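Local coordinates for protein multi-copper Oxidase CueO (Ochrobactrum, PDB 6EVG) that is a laccase-like multicopper oxidase that oxidises lignin model compounds and lignosulfonate, probably passing the electrons through its copper centres to dioxygen, at residues A[187-198]-A[491-499]; A[224-233]-A[260-268]. All blocks are in the same frame, centred on the assembly; numbering follows the deposited sequence.

Contact 1 (A[187-198]-A[491-499]). With CU (copper (II) ion), chain B.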
loop_
_atom_site.group_PDB
_atom_site.type_symbol
_atom_site.label_atom_id
_atom_site.label_comp_id
_atom_site.label_asym_id
_atom_site.label_seq_id
_atom_site.Cartn_x
_atom_site.Cartn_y
_atom_site.Cartn_z
ATOM N N TYR A 187 5.236 -18.551 -6.164
ATOM C CA TYR A 187 4.662 -17.571 -7.093
ATOM C C TYR A 187 4.850 -18.048 -8.506
ATOM O O TYR A 187 5.913 -17.902 -9.077
ATOM C CB TYR A 187 5.260 -16.177 -6.902
ATOM C CG TYR A 187 4.665 -15.132 -7.839
ATOM C CD1 TYR A 187 3.365 -14.690 -7.698
ATOM C CD2 TYR A 187 5.369 -14.659 -8.946
ATOM C CE1 TYR A 187 2.786 -13.814 -8.602
ATOM C CE2 TYR A 187 4.827 -13.805 -9.844
ATOM C CZ TYR A 187 3.523 -13.375 -9.696
ATOM O OH TYR A 187 2.957 -12.554 -10.654
ATOM N N GLU A 188 3.821 -18.736 -9.026
ATOM C CA GLU A 188 3.876 -19.376 -10.316
ATOM C C GLU A 188 2.642 -18.968 -11.120
ATOM O O GLU A 188 1.683 -19.776 -11.327
ATOM C CB GLU A 188 3.936 -20.906 -10.155
ATOM C CG GLU A 188 5.108 -21.357 -9.333
ATOM C CD GLU A 188 6.434 -21.169 -10.005
ATOM O OE1 GLU A 188 6.483 -21.298 -11.233
ATOM O OE2 GLU A 188 7.459 -20.934 -9.267
ATOM N N PRO A 189 2.580 -17.719 -11.572
ATOM C CA PRO A 189 1.347 -17.258 -12.214
ATOM C C PRO A 189 1.163 -17.904 -13.595
ATOM O O PRO A 189 2.094 -18.092 -14.333
ATOM C CB PRO A 189 1.591 -15.769 -12.391
ATOM C CG PRO A 189 3.096 -15.636 -12.458
ATOM C CD PRO A 189 3.564 -16.649 -11.480
ATOM N N ASP A 190 -0.089 -18.205 -13.903
ATOM C CA ASP A 190 -0.463 -18.659 -15.223
ATOM C C ASP A 190 -1.096 -17.505 -15.982
ATOM O O ASP A 190 -1.132 -16.367 -15.546
ATOM C CB ASP A 190 -1.332 -19.890 -15.127
ATOM C CG ASP A 190 -2.667 -19.676 -14.503
ATOM O OD1 ASP A 190 -3.213 -18.536 -14.489
ATOM O OD2 ASP A 190 -3.232 -20.722 -14.024
ATOM N N ILE A 191 -1.533 -17.797 -17.231
ATOM C CA ILE A 191 -1.991 -16.703 -18.096
ATOM C C ILE A 191 -3.218 -16.013 -17.510
ATOM O O ILE A 191 -3.358 -14.768 -17.637
ATOM C CB ILE A 191 -2.219 -17.150 -19.544
ATOM C CG1 ILE A 191 -2.355 -15.885 -20.492
ATOM C CG2 ILE A 191 -3.291 -18.208 -19.710
ATOM C CD1 ILE A 191 -1.985 -16.069 -21.958
ATOM N N MET A 192 -4.102 -16.753 -16.868
ATOM C CA MET A 192 -5.238 -16.136 -16.199
ATOM C C MET A 192 -4.815 -15.237 -15.057
ATOM O O MET A 192 -5.434 -14.200 -14.836
ATOM C CB MET A 192 -6.247 -17.201 -15.735
ATOM C CG MET A 192 -7.069 -17.736 -16.911
ATOM S SD MET A 192 -8.223 -16.561 -17.652
ATOM C CE MET A 192 -9.626 -16.573 -16.537
ATOM N N ASP A 193 -3.782 -15.626 -14.320
ATOM C CA ASP A 193 -3.224 -14.764 -13.238
ATOM C C ASP A 193 -2.651 -13.496 -13.809
ATOM O O ASP A 193 -2.805 -12.417 -13.220
ATOM C CB ASP A 193 -2.154 -15.488 -12.443
ATOM C CG ASP A 193 -2.653 -16.716 -11.735
ATOM O OD1 ASP A 193 -3.797 -16.705 -11.187
ATOM O OD2 ASP A 193 -1.878 -17.706 -11.654
ATOM N N LEU A 194 -1.976 -13.594 -14.947
ATOM C CA LEU A 194 -1.403 -12.361 -15.534
ATOM C C LEU A 194 -2.539 -11.450 -16.006
ATOM O O LEU A 194 -2.457 -10.221 -15.893
ATOM C CB LEU A 194 -0.447 -12.662 -16.684
ATOM C CG LEU A 194 0.803 -13.382 -16.304
ATOM C CD1 LEU A 194 1.677 -13.645 -17.548
ATOM C CD2 LEU A 194 1.603 -12.658 -15.190
ATOM N N MET A 195 -3.613 -12.043 -16.579
ATOM C CA MET A 195 -4.721 -11.227 -17.089
ATOM C C MET A 195 -5.565 -10.638 -15.972
ATOM O O MET A 195 -6.003 -9.469 -16.068
ATOM C CB MET A 195 -5.579 -12.002 -18.030
ATOM C CG MET A 195 -4.867 -12.324 -19.346
ATOM S SD MET A 195 -5.788 -13.217 -20.564
ATOM C CE MET A 195 -6.957 -11.953 -20.979
ATOM N N HIS A 196 -5.795 -11.366 -14.902
ATOM C CA HIS A 196 -6.806 -10.976 -13.877
ATOM C C HIS A 196 -6.210 -10.605 -12.534
ATOM O O HIS A 196 -6.954 -10.133 -11.687
ATOM C CB HIS A 196 -7.888 -12.064 -13.726
ATOM C CG HIS A 196 -8.643 -12.289 -15.009
ATOM N ND1 HIS A 196 -9.512 -11.360 -15.543
ATOM C CD2 HIS A 196 -8.554 -13.270 -15.926
ATOM C CE1 HIS A 196 -9.991 -11.807 -16.700
ATOM N NE2 HIS A 196 -9.441 -12.984 -16.942
ATOM N N GLY A 197 -4.910 -10.836 -12.368
ATOM C CA GLY A 197 -4.250 -10.689 -11.065
ATOM C C GLY A 197 -4.141 -12.017 -10.352
ATOM O O GLY A 197 -5.012 -12.877 -10.474
ATOM N N PHE A 198 -3.069 -12.166 -9.585
ATOM C CA PHE A 198 -2.760 -13.379 -8.848
ATOM C C PHE A 198 -3.408 -13.300 -7.483
ATOM O O PHE A 198 -3.049 -12.432 -6.678
ATOM C CB PHE A 198 -1.255 -13.511 -8.707
ATOM C CG PHE A 198 -0.739 -14.710 -7.971
ATOM C CD1 PHE A 198 -0.491 -15.903 -8.643
ATOM C CD2 PHE A 198 -0.517 -14.686 -6.623
ATOM C CE1 PHE A 198 0.081 -17.002 -8.000
ATOM C CE2 PHE A 198 0.027 -15.782 -5.959
ATOM C CZ PHE A 198 0.300 -16.928 -6.635
ATOM N N HIS A 491 -1.666 -1.065 -9.480
ATOM C CA HIS A 491 -1.069 -1.767 -8.364
ATOM C C HIS A 491 -1.481 -3.249 -8.236
ATOM O O HIS A 491 -1.097 -3.878 -7.253
ATOM C CB HIS A 491 -1.248 -0.989 -7.031
ATOM C CG HIS A 491 -0.064 -1.020 -6.119
ATOM N ND1 HIS A 491 0.364 -2.111 -5.420
ATOM C CD2 HIS A 491 0.841 -0.029 -5.856
ATOM C CE1 HIS A 491 1.504 -1.778 -4.758
ATOM N NE2 HIS A 491 1.792 -0.513 -4.993
ATOM N N VAL A 492 -2.193 -3.787 -9.255
ATOM C CA VAL A 492 -2.231 -5.228 -9.448
ATOM C C VAL A 492 -0.883 -5.587 -10.056
ATOM O O VAL A 492 -0.573 -5.161 -11.146
ATOM C CB VAL A 492 -3.423 -5.659 -10.350
ATOM C CG1 VAL A 492 -3.308 -7.107 -10.746
ATOM C CG2 VAL A 492 -4.715 -5.430 -9.615
ATOM N N LEU A 493 -0.072 -6.297 -9.292
ATOM C CA LEU A 493 1.344 -6.374 -9.658
ATOM C C LEU A 493 1.550 -7.112 -10.971
ATOM O O LEU A 493 2.498 -6.792 -11.733
ATOM C CB LEU A 493 2.139 -7.001 -8.528
ATOM C CG LEU A 493 2.051 -6.247 -7.200
ATOM C CD1 LEU A 493 2.973 -6.915 -6.187
ATOM C CD2 LEU A 493 2.415 -4.784 -7.373
ATOM N N GLU A 494 0.708 -8.094 -11.282
ATOM C CA GLU A 494 0.769 -8.753 -12.583
ATOM C C GLU A 494 0.544 -7.764 -13.728
ATOM O O GLU A 494 1.225 -7.828 -14.776
ATOM C CB GLU A 494 -0.255 -9.876 -12.648
ATOM C CG GLU A 494 0.088 -11.057 -11.780
ATOM C CD GLU A 494 0.062 -10.795 -10.282
ATOM O OE1 GLU A 494 -0.925 -10.162 -9.814
ATOM O OE2 GLU A 494 0.995 -11.263 -9.592
ATOM N N HIS A 495 -0.388 -6.834 -13.540
ATOM C CA HIS A 495 -0.737 -5.854 -14.598
ATOM C C HIS A 495 0.450 -4.915 -14.794
ATOM O O HIS A 495 0.811 -4.606 -15.935
ATOM C CB HIS A 495 -1.991 -5.082 -14.237
ATOM C CG HIS A 495 -3.216 -5.910 -14.267
ATOM N ND1 HIS A 495 -4.411 -5.338 -13.856
ATOM C CD2 HIS A 495 -3.450 -7.188 -14.658
ATOM C CE1 HIS A 495 -5.328 -6.280 -14.057
ATOM N NE2 HIS A 495 -4.777 -7.404 -14.508
ATOM N N GLU A 496 1.013 -4.402 -13.701
ATOM C CA GLU A 496 2.195 -3.552 -13.806
ATOM C C GLU A 496 3.342 -4.304 -14.561
ATOM O O GLU A 496 3.988 -3.741 -15.430
ATOM C CB GLU A 496 2.622 -3.235 -12.365
ATOM C CG GLU A 496 3.805 -2.369 -12.203
ATOM C CD GLU A 496 4.263 -2.391 -10.736
ATOM O OE1 GLU A 496 3.476 -2.262 -9.829
ATOM O OE2 GLU A 496 5.361 -2.601 -10.627
ATOM N N ASP A 497 3.563 -5.574 -14.203
ATOM C CA ASP A 497 4.664 -6.349 -14.784
ATOM C C ASP A 497 4.460 -6.601 -16.291
ATOM O O ASP A 497 5.455 -6.715 -16.999
ATOM C CB ASP A 497 4.867 -7.681 -14.081
ATOM C CG ASP A 497 5.598 -7.617 -12.735
ATOM O OD1 ASP A 497 6.286 -6.594 -12.470
ATOM O OD2 ASP A 497 5.556 -8.636 -12.020
ATOM N N VAL A 498 3.226 -6.639 -16.789
ATOM C CA VAL A 498 2.986 -6.817 -18.214
ATOM C C VAL A 498 2.746 -5.497 -18.923
ATOM O O VAL A 498 2.396 -5.491 -20.141
ATOM C CB VAL A 498 1.872 -7.843 -18.489
ATOM C CG1 VAL A 498 2.212 -9.197 -17.977
ATOM C CG2 VAL A 498 0.478 -7.349 -18.009
ATOM N N GLY A 499 3.003 -4.357 -18.285
ATOM C CA GLY A 499 3.029 -3.087 -18.982
ATOM C C GLY A 499 2.076 -1.988 -18.593
ATOM O O GLY A 499 2.137 -0.907 -19.176
HETATM CU CU CU B . -4.780 -3.483 -13.208
HETATM O O HOH W 1 4.191 -11.052 -12.820
#
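E494 leaves its helix with CG anti to the carbonyl carbon (chi1 -70°) and then bends at chi2 (67°), which carries the carboxylate back toward Y187 and F198; H495, one residue on, starts with a similar chi1 but sends its imidazole to the type 1 copper. Both lie on helix 493-497 of the C-terminal cupredoxin domain, where C490 and H434 complete the copper site, and helix 191-196 of the preceding domain packs across it almost at right angles, the axes 7.9 Å apart at their closest. The two carboxylate oxygens of E494 are held differently. OE2 accepts from Y187 OH at 2.6 Å through its anti lone pair, near the plane of the phenol and at its edge, with ring and carboxylate planes 41° apart; N229 is a second donor to the same oxygen. OE1 instead takes the backbone N of F198 at 2.9 Å from above the carboxylate plane. Gripped on both oxygens, the buried group has its rotation fixed, and the donors probably stabilise it as a carboxylate. The Y187 ring turns an edge, CD1, to the face of F198, over its centre, and a water gives hydrogen bonds to both Y187 OH and D497 OD2. Nearer the helix, E494 CG rests 3.5 Å from D193 O, and the L194 side chain crosses that of E494 nearly at a right angle, its CD2 closest to CG. G197, with positive phi after the helix, brings its CA within 3.7 Å of V492 CG1, a methyl that also sits over the centre of the H495 ring. That imidazole is tethered at both nitrogens: ND1 binds copper at 2.0 Å, while NE2 donates to M195 O at 2.9 Å from above the carbonyl plane.

Contact 2 (A[224-233]-A[260-268]). With EDO (1,2-ethanediol), chain D.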
loop_
_atom_site.group_PDB
_atom_site.type_symbol
_atom_site.label_atom_id
_atom_site.label_comp_id
_atom_site.label_asym_id
_atom_site.label_seq_id
_atom_site.Cartn_x
_atom_site.Cartn_y
_atom_site.Cartn_z
ATOM N N ILE A 224 -4.129 -0.196 8.673
ATOM C CA ILE A 224 -4.395 -1.304 7.763
ATOM C C ILE A 224 -3.773 -0.981 6.386
ATOM O O ILE A 224 -4.033 0.050 5.808
ATOM C CB ILE A 224 -5.892 -1.558 7.600
ATOM C CG1 ILE A 224 -6.567 -1.747 9.002
ATOM C CG2 ILE A 224 -6.102 -2.799 6.728
ATOM C CD1 ILE A 224 -8.086 -1.926 8.933
ATOM N N LEU A 225 -2.956 -1.930 5.924
ATOM C CA LEU A 225 -2.351 -1.890 4.583
ATOM C C LEU A 225 -2.819 -3.151 3.819
ATOM O O LEU A 225 -2.755 -4.264 4.348
ATOM C CB LEU A 225 -0.822 -1.937 4.701
ATOM C CG LEU A 225 -0.069 -2.246 3.390
ATOM C CD1 LEU A 225 -0.176 -1.161 2.340
ATOM C CD2 LEU A 225 1.397 -2.493 3.729
ATOM N N ASN A 226 -3.236 -2.964 2.544
ATOM C CA ASN A 226 -3.373 -4.113 1.651
ATOM C C ASN A 226 -2.044 -4.311 0.924
ATOM O O ASN A 226 -1.665 -3.492 0.089
ATOM C CB ASN A 226 -4.521 -3.882 0.665
ATOM C CG ASN A 226 -4.652 -5.029 -0.292
ATOM O OD1 ASN A 226 -3.782 -5.855 -0.457
ATOM N ND2 ASN A 226 -5.838 -5.094 -0.958
ATOM N N GLY A 227 -1.336 -5.380 1.322
ATOM C CA GLY A 227 -0.071 -5.704 0.714
ATOM C C GLY A 227 -0.113 -6.877 -0.287
ATOM O O GLY A 227 0.952 -7.436 -0.606
ATOM N N ALA A 228 -1.308 -7.231 -0.743
ATOM C CA ALA A 228 -1.465 -8.370 -1.644
ATOM C C ALA A 228 -1.072 -7.988 -3.095
ATOM O O ALA A 228 -1.012 -6.812 -3.445
ATOM C CB ALA A 228 -2.915 -8.823 -1.656
ATOM N N ASN A 229 -0.838 -9.029 -3.916
ATOM C CA ASN A 229 -0.568 -8.781 -5.328
ATOM C C ASN A 229 -1.726 -8.139 -6.055
ATOM O O ASN A 229 -1.527 -7.359 -6.978
ATOM C CB ASN A 229 -0.191 -10.090 -6.039
ATOM C CG ASN A 229 1.240 -10.508 -5.799
ATOM O OD1 ASN A 229 1.739 -10.489 -4.672
ATOM N ND2 ASN A 229 1.927 -10.903 -6.894
ATOM N N ALA A 230 -2.939 -8.561 -5.687
ATOM C CA ALA A 230 -4.121 -8.254 -6.531
ATOM C C ALA A 230 -5.432 -8.181 -5.775
ATOM O O ALA A 230 -6.299 -7.393 -6.149
ATOM C CB ALA A 230 -4.257 -9.249 -7.669
ATOM N N ARG A 231 -5.620 -9.031 -4.776
ATOM C CA ARG A 231 -6.884 -9.139 -4.062
ATOM C C ARG A 231 -7.271 -7.805 -3.453
ATOM O O ARG A 231 -6.441 -7.165 -2.783
ATOM C CB ARG A 231 -6.757 -10.162 -2.959
ATOM C CG ARG A 231 -7.997 -10.368 -2.115
ATOM C CD ARG A 231 -7.873 -11.509 -1.132
ATOM N NE ARG A 231 -7.827 -12.810 -1.757
ATOM C CZ ARG A 231 -8.887 -13.581 -2.022
ATOM N NH1 ARG A 231 -10.111 -13.150 -1.723
ATOM N NH2 ARG A 231 -8.731 -14.769 -2.555
ATOM N N ASN A 232 -8.546 -7.420 -3.573
ATOM C CA ASN A 232 -9.138 -6.328 -2.814
ATOM C C ASN A 232 -9.777 -6.911 -1.561
ATOM O O ASN A 232 -10.416 -7.981 -1.597
ATOM C CB ASN A 232 -10.193 -5.599 -3.604
ATOM C CG ASN A 232 -9.641 -4.992 -4.868
ATOM O OD1 ASN A 232 -8.613 -4.320 -4.837
ATOM N ND2 ASN A 232 -10.323 -5.220 -6.001
ATOM N N PHE A 233 -9.598 -6.227 -0.421
ATOM C CA PHE A 233 -10.250 -6.616 0.805
ATOM C C PHE A 233 -11.428 -5.704 1.051
ATOM O O PHE A 233 -11.395 -4.522 0.723
ATOM C CB PHE A 233 -9.263 -6.586 1.993
ATOM C CG PHE A 233 -8.201 -7.627 1.885
ATOM C CD1 PHE A 233 -8.394 -8.917 2.271
ATOM C CD2 PHE A 233 -6.946 -7.304 1.329
ATOM C CE1 PHE A 233 -7.422 -9.889 2.156
ATOM C CE2 PHE A 233 -5.985 -8.282 1.155
ATOM C CZ PHE A 233 -6.203 -9.559 1.579
ATOM N N GLU A 260 -19.248 0.695 8.182
ATOM C CA GLU A 260 -19.494 -0.689 8.612
ATOM C C GLU A 260 -18.669 -1.704 7.865
ATOM O O GLU A 260 -18.488 -2.833 8.369
ATOM C CB GLU A 260 -20.983 -1.000 8.540
ATOM C CG GLU A 260 -21.851 -0.082 9.378
ATOM C CD GLU A 260 -23.307 -0.517 9.291
ATOM O OE1 GLU A 260 -23.997 -0.097 8.308
ATOM O OE2 GLU A 260 -23.698 -1.311 10.146
ATOM N N ARG A 261 -18.201 -1.354 6.660
ATOM C CA ARG A 261 -17.354 -2.257 5.869
ATOM C C ARG A 261 -16.442 -1.323 5.058
ATOM O O ARG A 261 -16.874 -0.270 4.635
ATOM C CB ARG A 261 -18.153 -3.199 4.980
ATOM C CG ARG A 261 -17.247 -4.255 4.315
ATOM C CD ARG A 261 -17.981 -5.195 3.479
ATOM N NE ARG A 261 -18.877 -6.093 4.217
ATOM C CZ ARG A 261 -18.615 -7.378 4.488
ATOM N NH1 ARG A 261 -17.398 -7.882 4.323
ATOM N NH2 ARG A 261 -19.578 -8.170 4.940
ATOM N N LEU A 262 -15.176 -1.668 4.972
ATOM C CA LEU A 262 -14.136 -0.813 4.381
ATOM C C LEU A 262 -13.399 -1.530 3.250
ATOM O O LEU A 262 -12.856 -2.594 3.451
ATOM C CB LEU A 262 -13.151 -0.426 5.474
ATOM C CG LEU A 262 -11.896 0.358 5.005
ATOM C CD1 LEU A 262 -12.286 1.729 4.453
ATOM C CD2 LEU A 262 -10.982 0.538 6.200
ATOM N N THR A 263 -13.433 -0.941 2.045
ATOM C CA THR A 263 -12.674 -1.515 0.921
ATOM C C THR A 263 -11.238 -1.001 0.935
ATOM O O THR A 263 -11.038 0.228 1.066
ATOM C CB THR A 263 -13.338 -1.205 -0.418
ATOM O OG1 THR A 263 -14.622 -1.877 -0.443
ATOM C CG2 THR A 263 -12.504 -1.614 -1.603
ATOM N N ILE A 264 -10.275 -1.888 0.774
ATOM C CA ILE A 264 -8.864 -1.537 0.694
ATOM C C ILE A 264 -8.267 -2.311 -0.451
ATOM O O ILE A 264 -8.247 -3.544 -0.450
ATOM C CB ILE A 264 -8.112 -1.808 2.011
ATOM C CG1 ILE A 264 -8.876 -1.384 3.256
ATOM C CG2 ILE A 264 -6.738 -1.165 1.982
ATOM C CD1 ILE A 264 -8.338 -1.767 4.522
ATOM N N SER A 265 -7.740 -1.577 -1.458
ATOM C CA SER A 265 -7.097 -2.201 -2.614
ATOM C C SER A 265 -5.581 -2.203 -2.426
ATOM O O SER A 265 -5.066 -1.472 -1.550
ATOM C CB SER A 265 -7.536 -1.477 -3.911
ATOM O OG SER A 265 -7.031 -0.177 -4.024
ATOM N N PRO A 266 -4.861 -2.983 -3.236
ATOM C CA PRO A 266 -3.404 -3.079 -3.049
ATOM C C PRO A 266 -2.720 -1.727 -3.066
ATOM O O PRO A 266 -2.883 -0.955 -4.013
ATOM C CB PRO A 266 -2.974 -3.986 -4.206
ATOM C CG PRO A 266 -4.177 -4.894 -4.404
ATOM C CD PRO A 266 -5.351 -3.967 -4.214
ATOM N N GLY A 267 -1.906 -1.500 -2.033
ATOM C CA GLY A 267 -1.194 -0.246 -1.896
ATOM C C GLY A 267 -1.849 0.818 -1.079
ATOM O O GLY A 267 -1.157 1.751 -0.626
ATOM N N GLU A 268 -3.161 0.721 -0.857
ATOM C CA GLU A 268 -3.864 1.661 -0.010
ATOM C C GLU A 268 -3.639 1.359 1.454
ATOM O O GLU A 268 -3.456 0.212 1.867
ATOM C CB GLU A 268 -5.383 1.636 -0.281
ATOM C CG GLU A 268 -5.829 2.134 -1.639
ATOM C CD GLU A 268 -7.362 2.292 -1.630
ATOM O OE1 GLU A 268 -8.048 1.268 -1.857
ATOM O OE2 GLU A 268 -7.820 3.433 -1.364
HETATM C C1 EDO D . -10.876 4.764 -2.953
HETATM O O1 EDO D . -9.691 4.057 -3.311
HETATM C C2 EDO D . -11.735 4.965 -4.179
HETATM O O2 EDO D . -12.249 3.732 -4.709
#
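An Asx turn, in which N226 OD1 accepts from the backbone N of A228, opens the loop that joins two strands of the middle cupredoxin domain, and the same asparagine binds this loop to residues 260-268. With CG anti to the backbone N (chi1 178°), its amide lies alongside P266. ND2 makes two hydrogen bonds close to the amide plane: one to R231 O within the loop, and one across the contact to I264 O at 2.9 Å. The second approaches from above the carbonyl plane of I264, leaving the opposite face to the backbone N of F233, which reaches the same oxygen at 3.0 Å. F233 O accepts from I264 N at 2.9 Å, completing an antiparallel hydrogen-bonded pair in which 262-264 forms an outermost strand of one sheet of the cupredoxin beta-sandwich; strand 219-226 belongs to the other sheet, so N226 spans the two. The type II turn from S265 to E268 then returns the chain to N226: G267 N donates to N226 O at 2.9 Å, whereas N226 N makes a longer bond of 3.3 Å to E268 O. P266, at the turn's second position, pushes its CG against the carbonyl oxygens of A230 and R231. The methyls I224 CG2 and I264 CD1 are pressed to 3.3 Å, closer than methyls normally pack, where their side chains cross at about a right angle. E268 OE1 accepts from both S265 N and S265 OG, while OE2 forms a salt bridge with K461 and accepts from O1 of an ethanediol, probably from the crystallisation liquor.

In the fold
Contact 2 is nested along the chain inside the loop closed by contact 1, and the two have centres about 17 Å apart. N229 joins them directly: its ND2 lies 2.9 Å from E494 OE2, a probable hydrogen bond, and its O lies 2.9 Å from L493 N, again probably bonded. The loop of 224-233 thereby reaches helix 493-497, whose H495 is a ligand of the copper. A second touch is packing of H491 CB on P266 O at 3.4 Å. Contact 1 thus borders the metal directly, whereas contact 2 stands farther back, the side chain of A230 remaining about 8 Å from a bound copper and resting on V492.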